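Local coordinates for UV damage endonuclease (Sulfolobus acidocaldarius, PDB 3TC3), which probably nicks DNA beside ultraviolet lesions to start excision repair, as a manganese-binding endonuclease built on a TIM barrel, at residues S57-L62 / S81-L86; S115-M120 / K245-I250; S119-Q124 / K158-V163; N129-E134 / L174-E179. One frame throughout, in Å; residues are numbered along the deposited sequence.

Contact 1: residues S57-L62 / S81-L86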
loop_
_atom_site.group_PDB
_atom_site.type_symbol
_atom_site.label_atom_id
_atom_site.label_comp_id
_atom_site.label_asym_id
_atom_site.label_seq_id
_atom_site.Cartn_x
_atom_site.Cartn_y
_atom_site.Cartn_z
ATOM N N SER A 57 -3.496 13.298 16.345
ATOM C CA SER A 57 -4.405 13.975 15.443
ATOM C C SER A 57 -4.516 13.122 14.181
ATOM O O SER A 57 -5.618 13.010 13.619
ATOM C CB SER A 57 -4.034 15.392 15.043
ATOM O OG SER A 57 -2.662 15.581 14.686
ATOM N N ASN A 58 -3.421 12.531 13.750
ATOM C CA ASN A 58 -3.536 11.667 12.567
ATOM C C ASN A 58 -4.517 10.530 12.786
ATOM O O ASN A 58 -5.285 10.159 11.865
ATOM C CB ASN A 58 -2.168 11.074 12.166
ATOM C CG ASN A 58 -1.228 12.058 11.433
ATOM O OD1 ASN A 58 -1.669 13.045 10.792
ATOM N ND2 ASN A 58 0.062 11.695 11.373
ATOM N N LEU A 59 -4.423 9.907 13.954
ATOM C CA LEU A 59 -5.193 8.737 14.220
ATOM C C LEU A 59 -6.684 9.123 14.358
ATOM O O LEU A 59 -7.571 8.355 13.979
ATOM C CB LEU A 59 -4.651 8.017 15.435
ATOM C CG LEU A 59 -3.300 7.306 15.190
ATOM C CD1 LEU A 59 -2.595 7.001 16.522
ATOM C CD2 LEU A 59 -3.550 5.993 14.426
ATOM N N LEU A 60 -6.982 10.232 15.060
ATOM C CA LEU A 60 -8.370 10.783 15.094
ATOM C C LEU A 60 -8.978 10.904 13.700
ATOM O O LEU A 60 -10.137 10.489 13.430
ATOM C CB LEU A 60 -8.385 12.175 15.747
ATOM C CG LEU A 60 -9.824 12.768 15.888
ATOM C CD1 LEU A 60 -10.052 13.318 17.288
ATOM C CD2 LEU A 60 -10.374 13.781 14.785
ATOM N N CYS A 61 -8.201 11.513 12.790
ATOM C CA CYS A 61 -8.618 11.731 11.415
ATOM C C CYS A 61 -8.737 10.405 10.713
ATOM O O CYS A 61 -9.711 10.190 9.989
ATOM C CB CYS A 61 -7.602 12.595 10.769
ATOM S SG CYS A 61 -7.806 14.373 11.276
ATOM N N LEU A 62 -7.776 9.490 10.947
ATOM C CA LEU A 62 -7.950 8.113 10.360
ATOM C C LEU A 62 -9.255 7.464 10.780
ATOM O O LEU A 62 -9.923 6.904 9.930
ATOM C CB LEU A 62 -6.727 7.225 10.744
ATOM C CG LEU A 62 -6.796 5.768 10.193
ATOM C CD1 LEU A 62 -6.910 5.626 8.629
ATOM C CD2 LEU A 62 -5.566 5.004 10.698
ATOM N N SER A 81 1.898 6.104 5.816
ATOM C CA SER A 81 3.181 5.804 6.555
ATOM C C SER A 81 3.542 6.928 7.482
ATOM O O SER A 81 4.379 6.737 8.398
ATOM C CB SER A 81 4.316 5.490 5.592
ATOM O OG SER A 81 3.927 4.390 4.791
ATOM N N ASN A 82 2.915 8.101 7.312
ATOM C CA ASN A 82 3.230 9.213 8.271
ATOM C C ASN A 82 2.439 9.105 9.537
ATOM O O ASN A 82 2.576 9.983 10.440
ATOM C CB ASN A 82 2.909 10.566 7.578
ATOM C CG ASN A 82 3.802 10.887 6.500
ATOM O OD1 ASN A 82 4.926 10.386 6.417
ATOM N ND2 ASN A 82 3.370 11.874 5.658
ATOM N N THR A 83 1.599 8.074 9.722
ATOM C CA THR A 83 0.648 8.006 10.862
ATOM C C THR A 83 1.391 8.322 12.178
ATOM O O THR A 83 0.917 9.197 12.923
ATOM C CB THR A 83 -0.025 6.629 10.955
ATOM O OG1 THR A 83 -0.908 6.553 9.803
ATOM C CG2 THR A 83 -0.877 6.484 12.222
ATOM N N ILE A 84 2.478 7.599 12.424
ATOM C CA ILE A 84 3.341 7.967 13.601
ATOM C C ILE A 84 4.626 8.628 13.010
ATOM O O ILE A 84 5.490 7.943 12.478
ATOM C CB ILE A 84 3.785 6.735 14.349
ATOM C CG1 ILE A 84 2.604 5.829 14.692
ATOM C CG2 ILE A 84 4.637 7.202 15.651
ATOM C CD1 ILE A 84 1.518 6.475 15.638
ATOM N N PRO A 85 4.737 9.967 13.024
ATOM C CA PRO A 85 5.861 10.591 12.354
ATOM C C PRO A 85 7.247 10.204 12.803
ATOM O O PRO A 85 7.424 10.241 14.028
ATOM C CB PRO A 85 5.604 12.083 12.607
ATOM C CG PRO A 85 4.189 12.210 12.784
ATOM C CD PRO A 85 3.827 10.951 13.626
ATOM N N LEU A 86 8.186 9.931 11.875
ATOM C CA LEU A 86 9.575 9.612 12.219
ATOM C C LEU A 86 9.758 8.345 13.060
ATOM O O LEU A 86 10.842 8.094 13.597
ATOM C CB LEU A 86 10.298 10.810 12.928
ATOM C CG LEU A 86 10.323 12.081 12.082
ATOM C CD1 LEU A 86 10.738 13.216 13.071
ATOM C CD2 LEU A 86 11.346 11.837 10.929
#
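The carboxamide of Asn-58 reaches from helix 48-71 straight at the backbone of Thr-83, while one residue on, Leu-59 lays its methyls against the side chains of Thr-83 and Ile-84. The setting is the outer layer of a TIM barrel, where helix 48-71 meets the loop that leaves strand 76-78. Asn-58 has its CG beside the backbone N and anti to the carbonyl carbon (chi1 -77°), which turns ND2 toward the loop. ND2 gives a hydrogen bond to Thr-83 O at 3.1 Å, and the N-H points almost exactly at the oxygen, at 176°. The acceptor lies in the plane of the amide, yet the donor stands well above the carbonyl plane of Thr-83. Asn-82 O is nearly as close to ND2, but its angle is too poor for a bond. OD1 at the other end of the amide takes a hydrogen bond from Lys-39, so both ends of this buried group have partners. With an alanine here, Thr-83 O would probably lose this donor and Lys-39 one of its acceptors, leaving a gap between helix and loop. The side chains of Leu-59 and Thr-83 cross at about a right angle, methyl against methyl. Leu-59 also touches Ile-103, Leu-104 and Ile-107 of helix 101-113, so it is wedged between that helix and the loop. Thr-83 OG1 bonds to Ser-80 O, which leaves the methyl branch to face the leucine. Leu-59 CD1 meets Ile-84 CD1 at 4.2 Å, whereas Leu-59 CD2 presses closer, 3.5 Å from Thr-83 CG2.

Contact 2: residues S115-M120 / K245-I250; sequences SIRISM and KDRPMI
Over one face of the Arg-117 guanidinium lies the methyl CE of Met-249, displaced from the centre of the group, nearest NE, and at the edge, near the plane, sits the carbonyl oxygen of Arg-247. The contact lies at the N-terminal end of a TIM barrel, where strands 117-120 and 249-252 face each other across it without being neighbours. Arg-117 sends its CG anti to the backbone N (chi1 -172°) and then bends at chi2, which carries the flat group over to residues 246-249. NH1 makes a hydrogen bond to Arg-247 O at 2.8 Å, and NH2 adds a weak one to the same oxygen, so one carbonyl holds two nitrogens. NH1 also pairs with Asp-284, whose other carboxylate oxygen takes NH1 of Arg-247; the shared acid should offset the like charges of the two arginines. Asp-246 is held more loosely: its OD2 lies 3.4 Å from Arg-117 NH2, well out of the guanidinium plane, with the two planes 63° apart, so charge alone links them. A leucine in place of Arg-117 would probably leave Arg-247 O without these donors and Asp-246 and Asp-284 without this positive partner. Met-249 comes from the opposite direction, its chain extended beyond CG, and its CG stays close to Arg-117 NH1 and CZ. Trp-244 and Phe-76 touch both Arg-117 and Met-249. Toward the metal end of the barrel the packing goes on to Ser-119, whose side chain is about 10 Å from the bound manganese. There the sulfur SD of Met-249 rests 4.1 Å from Ser-119 CB.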
loop_
_atom_site.group_PDB
_atom_site.type_symbol
_atom_site.label_atom_id
_atom_site.label_comp_id
_atom_site.label_asym_id
_atom_site.label_seq_id
_atom_site.Cartn_x
_atom_site.Cartn_y
_atom_site.Cartn_z
ATOM N N SER A 115 -15.243 -5.262 8.114
ATOM C CA SER A 115 -14.605 -5.966 6.979
ATOM C C SER A 115 -13.836 -4.963 6.101
ATOM O O SER A 115 -13.928 -5.028 4.878
ATOM C CB SER A 115 -15.675 -6.660 6.143
ATOM O OG SER A 115 -16.224 -7.696 6.918
ATOM N N ILE A 116 -13.081 -4.082 6.733
ATOM C CA ILE A 116 -12.315 -3.131 5.922
ATOM C C ILE A 116 -10.938 -3.762 5.647
ATOM O O ILE A 116 -10.294 -4.350 6.543
ATOM C CB ILE A 116 -12.217 -1.768 6.571
ATOM C CG1 ILE A 116 -13.635 -1.153 6.667
ATOM C CG2 ILE A 116 -11.214 -0.861 5.854
ATOM C CD1 ILE A 116 -13.683 0.090 7.474
ATOM N N ARG A 117 -10.487 -3.695 4.419
ATOM C CA ARG A 117 -9.157 -4.287 4.067
ATOM C C ARG A 117 -8.152 -3.168 4.141
ATOM O O ARG A 117 -8.456 -2.059 3.733
ATOM C CB ARG A 117 -9.218 -4.796 2.644
ATOM C CG ARG A 117 -8.060 -5.591 2.139
ATOM C CD ARG A 117 -8.341 -7.032 2.133
ATOM N NE ARG A 117 -7.160 -7.847 1.862
ATOM C CZ ARG A 117 -6.915 -8.471 0.710
ATOM N NH1 ARG A 117 -7.679 -8.346 -0.396
ATOM N NH2 ARG A 117 -5.850 -9.306 0.737
ATOM N N ILE A 118 -6.946 -3.501 4.589
ATOM C CA ILE A 118 -5.910 -2.443 4.815
ATOM C C ILE A 118 -4.584 -2.789 4.106
ATOM O O ILE A 118 -4.081 -3.946 4.163
ATOM C CB ILE A 118 -5.627 -2.318 6.350
ATOM C CG1 ILE A 118 -6.859 -1.704 7.080
ATOM C CG2 ILE A 118 -4.422 -1.446 6.642
ATOM C CD1 ILE A 118 -7.295 -0.316 6.550
ATOM N N SER A 119 -3.985 -1.796 3.490
ATOM C CA SER A 119 -2.629 -1.943 2.994
ATOM C C SER A 119 -1.817 -0.712 3.470
ATOM O O SER A 119 -2.389 0.263 4.029
ATOM C CB SER A 119 -2.561 -2.032 1.481
ATOM O OG SER A 119 -3.022 -0.816 0.913
ATOM N N MET A 120 -0.485 -0.832 3.393
ATOM C CA MET A 120 0.403 0.303 3.601
ATOM C C MET A 120 1.489 0.157 2.572
ATOM O O MET A 120 1.880 -0.955 2.222
ATOM C CB MET A 120 1.050 0.344 4.991
ATOM C CG MET A 120 -0.029 0.478 6.145
ATOM S SD MET A 120 0.827 0.684 7.769
ATOM C CE MET A 120 1.356 2.410 7.610
ATOM N N LYS A 245 -3.386 -16.091 -1.014
ATOM C CA LYS A 245 -4.233 -17.133 -0.405
ATOM C C LYS A 245 -5.669 -16.600 -0.286
ATOM O O LYS A 245 -6.638 -17.349 -0.373
ATOM C CB LYS A 245 -3.632 -17.597 0.934
ATOM C CG LYS A 245 -2.684 -18.784 0.674
ATOM C CD LYS A 245 -1.882 -19.197 1.887
ATOM C CE LYS A 245 -0.700 -20.068 1.443
ATOM N NZ LYS A 245 0.389 -19.133 1.001
ATOM N N ASP A 246 -5.778 -15.266 -0.151
ATOM C CA ASP A 246 -7.081 -14.591 -0.032
ATOM C C ASP A 246 -7.356 -13.765 -1.319
ATOM O O ASP A 246 -6.728 -13.980 -2.350
ATOM C CB ASP A 246 -7.141 -13.729 1.261
ATOM C CG ASP A 246 -5.895 -12.872 1.475
ATOM O OD1 ASP A 246 -5.018 -12.845 0.591
ATOM O OD2 ASP A 246 -5.754 -12.216 2.539
ATOM N N ARG A 247 -8.295 -12.823 -1.285
ATOM C CA ARG A 247 -8.550 -12.068 -2.448
ATOM C C ARG A 247 -7.324 -11.157 -2.796
ATOM O O ARG A 247 -6.787 -10.454 -1.950
ATOM C CB ARG A 247 -9.770 -11.204 -2.179
ATOM C CG ARG A 247 -10.233 -10.484 -3.369
ATOM C CD ARG A 247 -11.306 -9.515 -3.002
ATOM N NE ARG A 247 -12.550 -10.200 -2.762
ATOM C CZ ARG A 247 -13.673 -9.581 -2.467
ATOM N NH1 ARG A 247 -13.723 -8.252 -2.364
ATOM N NH2 ARG A 247 -14.749 -10.301 -2.294
ATOM N N PRO A 248 -6.945 -11.112 -4.067
ATOM C CA PRO A 248 -5.832 -10.189 -4.429
ATOM C C PRO A 248 -6.124 -8.753 -4.260
ATOM O O PRO A 248 -7.301 -8.318 -4.330
ATOM C CB PRO A 248 -5.566 -10.470 -5.865
ATOM C CG PRO A 248 -6.358 -11.650 -6.218
ATOM C CD PRO A 248 -7.449 -11.868 -5.225
ATOM N N MET A 249 -5.064 -7.966 -4.038
ATOM C CA MET A 249 -5.140 -6.524 -4.173
ATOM C C MET A 249 -4.564 -6.133 -5.443
ATOM O O MET A 249 -3.535 -6.686 -5.849
ATOM C CB MET A 249 -4.353 -5.868 -3.087
ATOM C CG MET A 249 -4.792 -6.184 -1.660
ATOM S SD MET A 249 -3.660 -5.443 -0.413
ATOM C CE MET A 249 -4.459 -5.893 1.066
ATOM N N ILE A 250 -5.159 -5.141 -6.131
ATOM C CA ILE A 250 -4.542 -4.548 -7.303
ATOM C C ILE A 250 -4.439 -3.040 -7.121
ATOM O O ILE A 250 -5.262 -2.416 -6.412
ATOM C CB ILE A 250 -5.215 -4.862 -8.629
ATOM C CG1 ILE A 250 -6.592 -4.370 -8.708
ATOM C CG2 ILE A 250 -5.323 -6.421 -8.833
ATOM C CD1 ILE A 250 -7.302 -4.826 -10.028
#

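Contact 3: residues S119-Q124 / K158-V163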
loop_
_atom_site.group_PDB
_atom_site.type_symbol
_atom_site.label_atom_id
_atom_site.label_comp_id
_atom_site.label_asym_id
_atom_site.label_seq_id
_atom_site.Cartn_x
_atom_site.Cartn_y
_atom_site.Cartn_z
ATOM N N SER A 119 -3.985 -1.796 3.490
ATOM C CA SER A 119 -2.629 -1.943 2.994
ATOM C C SER A 119 -1.817 -0.712 3.470
ATOM O O SER A 119 -2.389 0.263 4.029
ATOM C CB SER A 119 -2.561 -2.032 1.481
ATOM O OG SER A 119 -3.022 -0.816 0.913
ATOM N N MET A 120 -0.485 -0.832 3.393
ATOM C CA MET A 120 0.403 0.303 3.601
ATOM C C MET A 120 1.489 0.157 2.572
ATOM O O MET A 120 1.880 -0.955 2.222
ATOM C CB MET A 120 1.050 0.344 4.991
ATOM C CG MET A 120 -0.029 0.478 6.145
ATOM S SD MET A 120 0.827 0.684 7.769
ATOM C CE MET A 120 1.356 2.410 7.610
ATOM N N HIS A 121 2.099 1.308 2.194
ATOM C CA HIS A 121 3.240 1.291 1.220
ATOM C C HIS A 121 4.286 2.238 1.785
ATOM O O HIS A 121 4.168 3.454 1.701
ATOM C CB HIS A 121 2.712 1.828 -0.128
ATOM C CG HIS A 121 3.755 1.992 -1.239
ATOM N ND1 HIS A 121 4.594 3.025 -1.314
ATOM C CD2 HIS A 121 3.937 1.255 -2.413
ATOM C CE1 HIS A 121 5.329 2.948 -2.456
ATOM N NE2 HIS A 121 4.912 1.875 -3.141
ATOM N N PRO A 122 5.357 1.695 2.286
ATOM C CA PRO A 122 6.429 2.549 2.839
ATOM C C PRO A 122 7.115 3.444 1.820
ATOM O O PRO A 122 7.808 4.381 2.231
ATOM C CB PRO A 122 7.477 1.559 3.435
ATOM C CG PRO A 122 6.912 0.345 3.285
ATOM C CD PRO A 122 5.599 0.269 2.516
ATOM N N GLY A 123 7.056 3.083 0.547
ATOM C CA GLY A 123 7.673 3.923 -0.550
ATOM C C GLY A 123 9.171 3.760 -0.749
ATOM O O GLY A 123 9.760 2.815 -0.265
ATOM N N GLN A 124 9.747 4.665 -1.554
ATOM C CA GLN A 124 11.024 4.483 -2.199
ATOM C C GLN A 124 12.170 4.349 -1.269
ATOM O O GLN A 124 13.158 3.740 -1.678
ATOM C CB GLN A 124 11.265 5.712 -3.157
ATOM C CG GLN A 124 12.728 6.149 -3.241
ATOM C CD GLN A 124 12.951 7.080 -4.374
ATOM O OE1 GLN A 124 12.646 8.264 -4.258
ATOM N NE2 GLN A 124 13.437 6.556 -5.486
ATOM N N LYS A 158 -1.642 -5.727 4.706
ATOM C CA LYS A 158 -0.437 -5.971 3.872
ATOM C C LYS A 158 0.481 -4.777 3.833
ATOM O O LYS A 158 0.006 -3.639 3.753
ATOM C CB LYS A 158 -0.839 -6.348 2.439
ATOM C CG LYS A 158 -1.681 -7.704 2.367
ATOM C CD LYS A 158 -0.949 -8.867 2.888
ATOM C CE LYS A 158 -1.778 -10.170 2.600
ATOM N NZ LYS A 158 -1.119 -11.229 3.369
ATOM N N ILE A 159 1.771 -5.044 3.686
ATOM C CA ILE A 159 2.793 -3.988 3.528
ATOM C C ILE A 159 3.366 -4.236 2.195
ATOM O O ILE A 159 4.025 -5.277 1.968
ATOM C CB ILE A 159 3.915 -4.110 4.653
ATOM C CG1 ILE A 159 3.273 -3.965 6.030
ATOM C CG2 ILE A 159 4.957 -3.047 4.376
ATOM C CD1 ILE A 159 4.297 -4.438 7.174
ATOM N N GLN A 160 3.149 -3.292 1.273
ATOM C CA GLN A 160 3.547 -3.503 -0.142
ATOM C C GLN A 160 4.840 -2.714 -0.386
ATOM O O GLN A 160 4.994 -1.466 -0.082
ATOM C CB GLN A 160 2.426 -3.026 -1.083
ATOM C CG GLN A 160 2.125 -1.644 -1.079
ATOM C CD GLN A 160 0.859 -1.452 -1.948
ATOM O OE1 GLN A 160 -0.250 -1.545 -1.378
ATOM N NE2 GLN A 160 1.008 -1.352 -3.311
ATOM N N ILE A 161 5.757 -3.411 -1.068
ATOM C CA ILE A 161 6.979 -2.743 -1.501
ATOM C C ILE A 161 7.377 -3.091 -2.951
ATOM O O ILE A 161 6.844 -4.029 -3.467
ATOM C CB ILE A 161 8.199 -3.094 -0.615
ATOM C CG1 ILE A 161 8.456 -4.598 -0.661
ATOM C CG2 ILE A 161 7.916 -2.571 0.821
ATOM C CD1 ILE A 161 9.856 -5.008 0.097
ATOM N N HIS A 162 8.191 -2.218 -3.578
ATOM C CA HIS A 162 8.831 -2.608 -4.837
ATOM C C HIS A 162 10.014 -3.490 -4.543
ATOM O O HIS A 162 10.525 -3.642 -3.396
ATOM C CB HIS A 162 9.265 -1.332 -5.530
ATOM C CG HIS A 162 8.132 -0.584 -6.103
ATOM N ND1 HIS A 162 7.937 0.720 -5.873
ATOM C CD2 HIS A 162 7.079 -1.008 -6.911
ATOM C CE1 HIS A 162 6.835 1.139 -6.568
ATOM N NE2 HIS A 162 6.310 0.081 -7.193
ATOM N N VAL A 163 10.532 -4.156 -5.593
ATOM C CA VAL A 163 11.658 -5.031 -5.411
ATOM C C VAL A 163 12.886 -4.228 -4.933
ATOM O O VAL A 163 13.707 -4.707 -4.130
ATOM C CB VAL A 163 11.930 -5.886 -6.699
ATOM C CG1 VAL A 163 13.156 -6.657 -6.476
ATOM C CG2 VAL A 163 10.776 -6.817 -6.882
HETATM O O HOH W 1 9.679 -0.110 -1.966
#
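Strands 117-120 and 158-162 run parallel here, with Ser-119 beside Lys-158 and Met-120 beside Ile-159, joined by Met-120 N to Lys-158 O at 2.9 Å and Gln-160 N to Met-120 O at 2.8 Å. Beyond the second bond, residues 121-124 leave the strand as a loop, and Gln-160 and His-121 take up the contact. Gln-160 CG sits between its backbone N and carbonyl carbon (chi1 65°), and from there the extended chain crosses His-121 at about a right angle. In the conformer of His-121 described here, one of two, Gln-160 CG meets His-121 CB at 3.6 Å and lies at the edge of the imidazole. OE1 passes near Ser-119 OG without a bond, while NE2 gives hydrogen bonds to Asp-251 and Glu-195. In that same conformer the ring tentatively turns its edge toward the face of His-162, an offset edge-to-face pair with planes at 85°. Further along, Pro-122 packs on the CG2 methyls of Ile-159 and Ile-161. Its CD comes 3.2 Å from Gln-160 O, a buried oxygen with no hydrogen-bond partner. This beta-alpha-beta unit of a TIM barrel, closed through helix 133-153, ends on the metal site: Asp-251 and Glu-195 bind manganese together with Asp-220 and Glu-288. The side chain of Gln-160, in the second shell, comes within about 5 Å of the ion, and its two hydrogen bonds are likely to steady the first two of these carboxylates.

Contact 4: residues N129-E134 / L174-E179; sequences NSVREE and LNRFIE
Arg-176 sets its CG beside the backbone N (chi1 -70°) and bends at chi3 (-48°), which folds the guanidinium back beside the carbonyl of Asn-129. NE donates to Asn-129 O at 2.7 Å, with that oxygen at the edge of the guanidinium and near its plane; NH2 adds a weak second bond to it. Over the centre of one guanidinium face lies the methyl CG1 of Val-131, 3.4 Å from Arg-176 CZ. NH1 goes to Met-167 O, so bonds to two carbonyls and a methyl on its face fix how the flat group is turned. Asn-129 points its CB at the helix backbone, 3.5 Å from Phe-177 N, and the same CB lies at the edge of the Phe-177 ring. ND2 of Asn-129 donates to Ser-165 O and Ser-173 O. Next along, Ser-130 OG accepts from Arg-132 N at 3.0 Å, an ST turn that leads into the N-cap position held by Arg-132. The contact thus sets the turn that starts helix 133-153 against the side of helix 170-181, whose Leu-174 and Ile-178 pack on Trp-208 of helix 203-213, while Phe-177 reaches inward to Ile-161 of strand 158-162.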
loop_
_atom_site.group_PDB
_atom_site.type_symbol
_atom_site.label_atom_id
_atom_site.label_comp_id
_atom_site.label_asym_id
_atom_site.label_seq_id
_atom_site.Cartn_x
_atom_site.Cartn_y
_atom_site.Cartn_z
ATOM N N ASN A 129 16.507 -4.974 -1.042
ATOM C CA ASN A 129 17.594 -5.698 -1.723
ATOM C C ASN A 129 18.781 -4.789 -1.999
ATOM O O ASN A 129 19.632 -5.028 -2.909
ATOM C CB ASN A 129 17.083 -6.263 -3.045
ATOM C CG ASN A 129 16.884 -5.193 -4.088
ATOM O OD1 ASN A 129 16.823 -3.997 -3.785
ATOM N ND2 ASN A 129 16.940 -5.617 -5.373
ATOM N N SER A 130 18.939 -3.704 -1.257
ATOM C CA SER A 130 20.147 -2.870 -1.471
ATOM C C SER A 130 21.455 -3.618 -1.277
ATOM O O SER A 130 21.537 -4.524 -0.454
ATOM C CB SER A 130 20.161 -1.734 -0.396
ATOM O OG SER A 130 21.258 -0.823 -0.654
ATOM N N VAL A 131 22.468 -3.226 -2.026
ATOM C CA VAL A 131 23.816 -3.763 -1.749
ATOM C C VAL A 131 24.492 -3.124 -0.532
ATOM O O VAL A 131 25.527 -3.610 -0.052
ATOM C CB VAL A 131 24.758 -3.610 -2.986
ATOM C CG1 VAL A 131 24.214 -4.292 -4.254
ATOM C CG2 VAL A 131 25.029 -2.164 -3.320
ATOM N N ARG A 132 23.892 -2.068 0.010
ATOM C CA ARG A 132 24.474 -1.335 1.113
ATOM C C ARG A 132 23.855 -1.814 2.405
ATOM O O ARG A 132 22.616 -1.650 2.642
ATOM C CB ARG A 132 24.200 0.138 0.942
ATOM C CG ARG A 132 24.754 0.645 -0.326
ATOM C CD ARG A 132 24.603 2.168 -0.502
ATOM N NE ARG A 132 25.457 2.960 0.388
ATOM C CZ ARG A 132 26.653 3.451 0.035
ATOM N NH1 ARG A 132 27.158 3.171 -1.187
ATOM N NH2 ARG A 132 27.359 4.206 0.878
ATOM N N GLU A 133 24.694 -2.361 3.287
ATOM C CA GLU A 133 24.156 -2.923 4.533
ATOM C C GLU A 133 23.352 -1.916 5.353
ATOM O O GLU A 133 22.357 -2.295 5.981
ATOM C CB GLU A 133 25.316 -3.437 5.379
ATOM C CG GLU A 133 24.869 -4.186 6.625
ATOM C CD GLU A 133 26.072 -4.886 7.268
ATOM O OE1 GLU A 133 27.222 -4.402 7.034
ATOM O OE2 GLU A 133 25.878 -5.929 7.963
ATOM N N GLU A 134 23.787 -0.660 5.399
ATOM C CA GLU A 134 23.099 0.292 6.242
ATOM C C GLU A 134 21.731 0.612 5.624
ATOM O O GLU A 134 20.812 1.017 6.339
ATOM C CB GLU A 134 23.969 1.541 6.374
ATOM C CG GLU A 134 23.976 2.543 5.315
ATOM C CD GLU A 134 24.899 2.235 4.103
ATOM O OE1 GLU A 134 25.667 1.189 4.140
ATOM O OE2 GLU A 134 24.804 3.153 3.158
ATOM N N LEU A 174 17.415 -9.790 -7.880
ATOM C CA LEU A 174 16.325 -10.678 -7.413
ATOM C C LEU A 174 16.791 -11.627 -6.273
ATOM O O LEU A 174 16.046 -11.859 -5.282
ATOM C CB LEU A 174 15.699 -11.562 -8.581
ATOM C CG LEU A 174 15.096 -10.680 -9.659
ATOM C CD1 LEU A 174 14.636 -11.639 -10.792
ATOM C CD2 LEU A 174 13.883 -9.911 -9.125
ATOM N N ASN A 175 18.012 -12.185 -6.435
ATOM C CA ASN A 175 18.477 -13.083 -5.420
ATOM C C ASN A 175 18.832 -12.340 -4.123
ATOM O O ASN A 175 18.506 -12.887 -3.055
ATOM C CB ASN A 175 19.605 -13.911 -5.997
ATOM C CG ASN A 175 19.032 -15.094 -6.853
ATOM O OD1 ASN A 175 18.135 -15.887 -6.391
ATOM N ND2 ASN A 175 19.481 -15.184 -8.068
ATOM N N ARG A 176 19.325 -11.109 -4.227
ATOM C CA ARG A 176 19.567 -10.296 -2.997
ATOM C C ARG A 176 18.199 -10.007 -2.321
ATOM O O ARG A 176 18.091 -10.067 -1.081
ATOM C CB ARG A 176 20.200 -8.919 -3.241
ATOM C CG ARG A 176 21.678 -9.017 -3.695
ATOM C CD ARG A 176 22.383 -7.625 -3.522
ATOM N NE ARG A 176 21.603 -6.501 -4.079
ATOM C CZ ARG A 176 21.565 -6.192 -5.365
ATOM N NH1 ARG A 176 22.325 -6.881 -6.267
ATOM N NH2 ARG A 176 20.796 -5.205 -5.779
ATOM N N PHE A 177 17.160 -9.784 -3.119
ATOM C CA PHE A 177 15.876 -9.542 -2.448
ATOM C C PHE A 177 15.453 -10.758 -1.640
ATOM O O PHE A 177 14.976 -10.658 -0.519
ATOM C CB PHE A 177 14.835 -9.212 -3.505
ATOM C CG PHE A 177 13.466 -8.958 -2.911
ATOM C CD1 PHE A 177 12.592 -10.030 -2.564
ATOM C CD2 PHE A 177 13.044 -7.640 -2.715
ATOM C CE1 PHE A 177 11.395 -9.730 -1.968
ATOM C CE2 PHE A 177 11.816 -7.370 -2.074
ATOM C CZ PHE A 177 10.956 -8.425 -1.739
ATOM N N ILE A 178 15.477 -11.917 -2.300
ATOM C CA ILE A 178 15.073 -13.184 -1.640
ATOM C C ILE A 178 15.947 -13.479 -0.371
ATOM O O ILE A 178 15.367 -13.813 0.689
ATOM C CB ILE A 178 15.161 -14.351 -2.621
ATOM C CG1 ILE A 178 14.036 -14.183 -3.674
ATOM C CG2 ILE A 178 14.989 -15.696 -1.859
ATOM C CD1 ILE A 178 14.107 -15.200 -4.826
ATOM N N GLU A 179 17.271 -13.255 -0.485
ATOM C CA GLU A 179 18.155 -13.495 0.660
ATOM C C GLU A 179 17.750 -12.626 1.853
ATOM O O GLU A 179 17.663 -13.111 2.963
ATOM C CB GLU A 179 19.632 -13.269 0.298
ATOM C CG GLU A 179 20.548 -13.884 1.412
ATOM C CD GLU A 179 22.023 -13.477 1.503
ATOM O OE1 GLU A 179 22.536 -12.707 0.671
ATOM O OE2 GLU A 179 22.652 -13.960 2.483
#

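Following the chain from its N terminus, contact 1 comes first, folding the loop after strand 76-78 back onto helix 48-71, and it closes before the others open. Contacts 2 and 3 both start from strand 117-120 and share Ser-119 and Met-120. Of these two, contact 3 closes first, onto the next strand, 158-162; contact 2 spans to strand 249-252 across the barrel and encloses contact 4. Contacts 3 and 4 cross, since 129-134 lies inside the loop of contact 3 and 174-179 beyond it, and they touch where Ile-161 meets Phe-177. Contact 1 joins the rest through Ser-81, which lies against Met-120 and His-121.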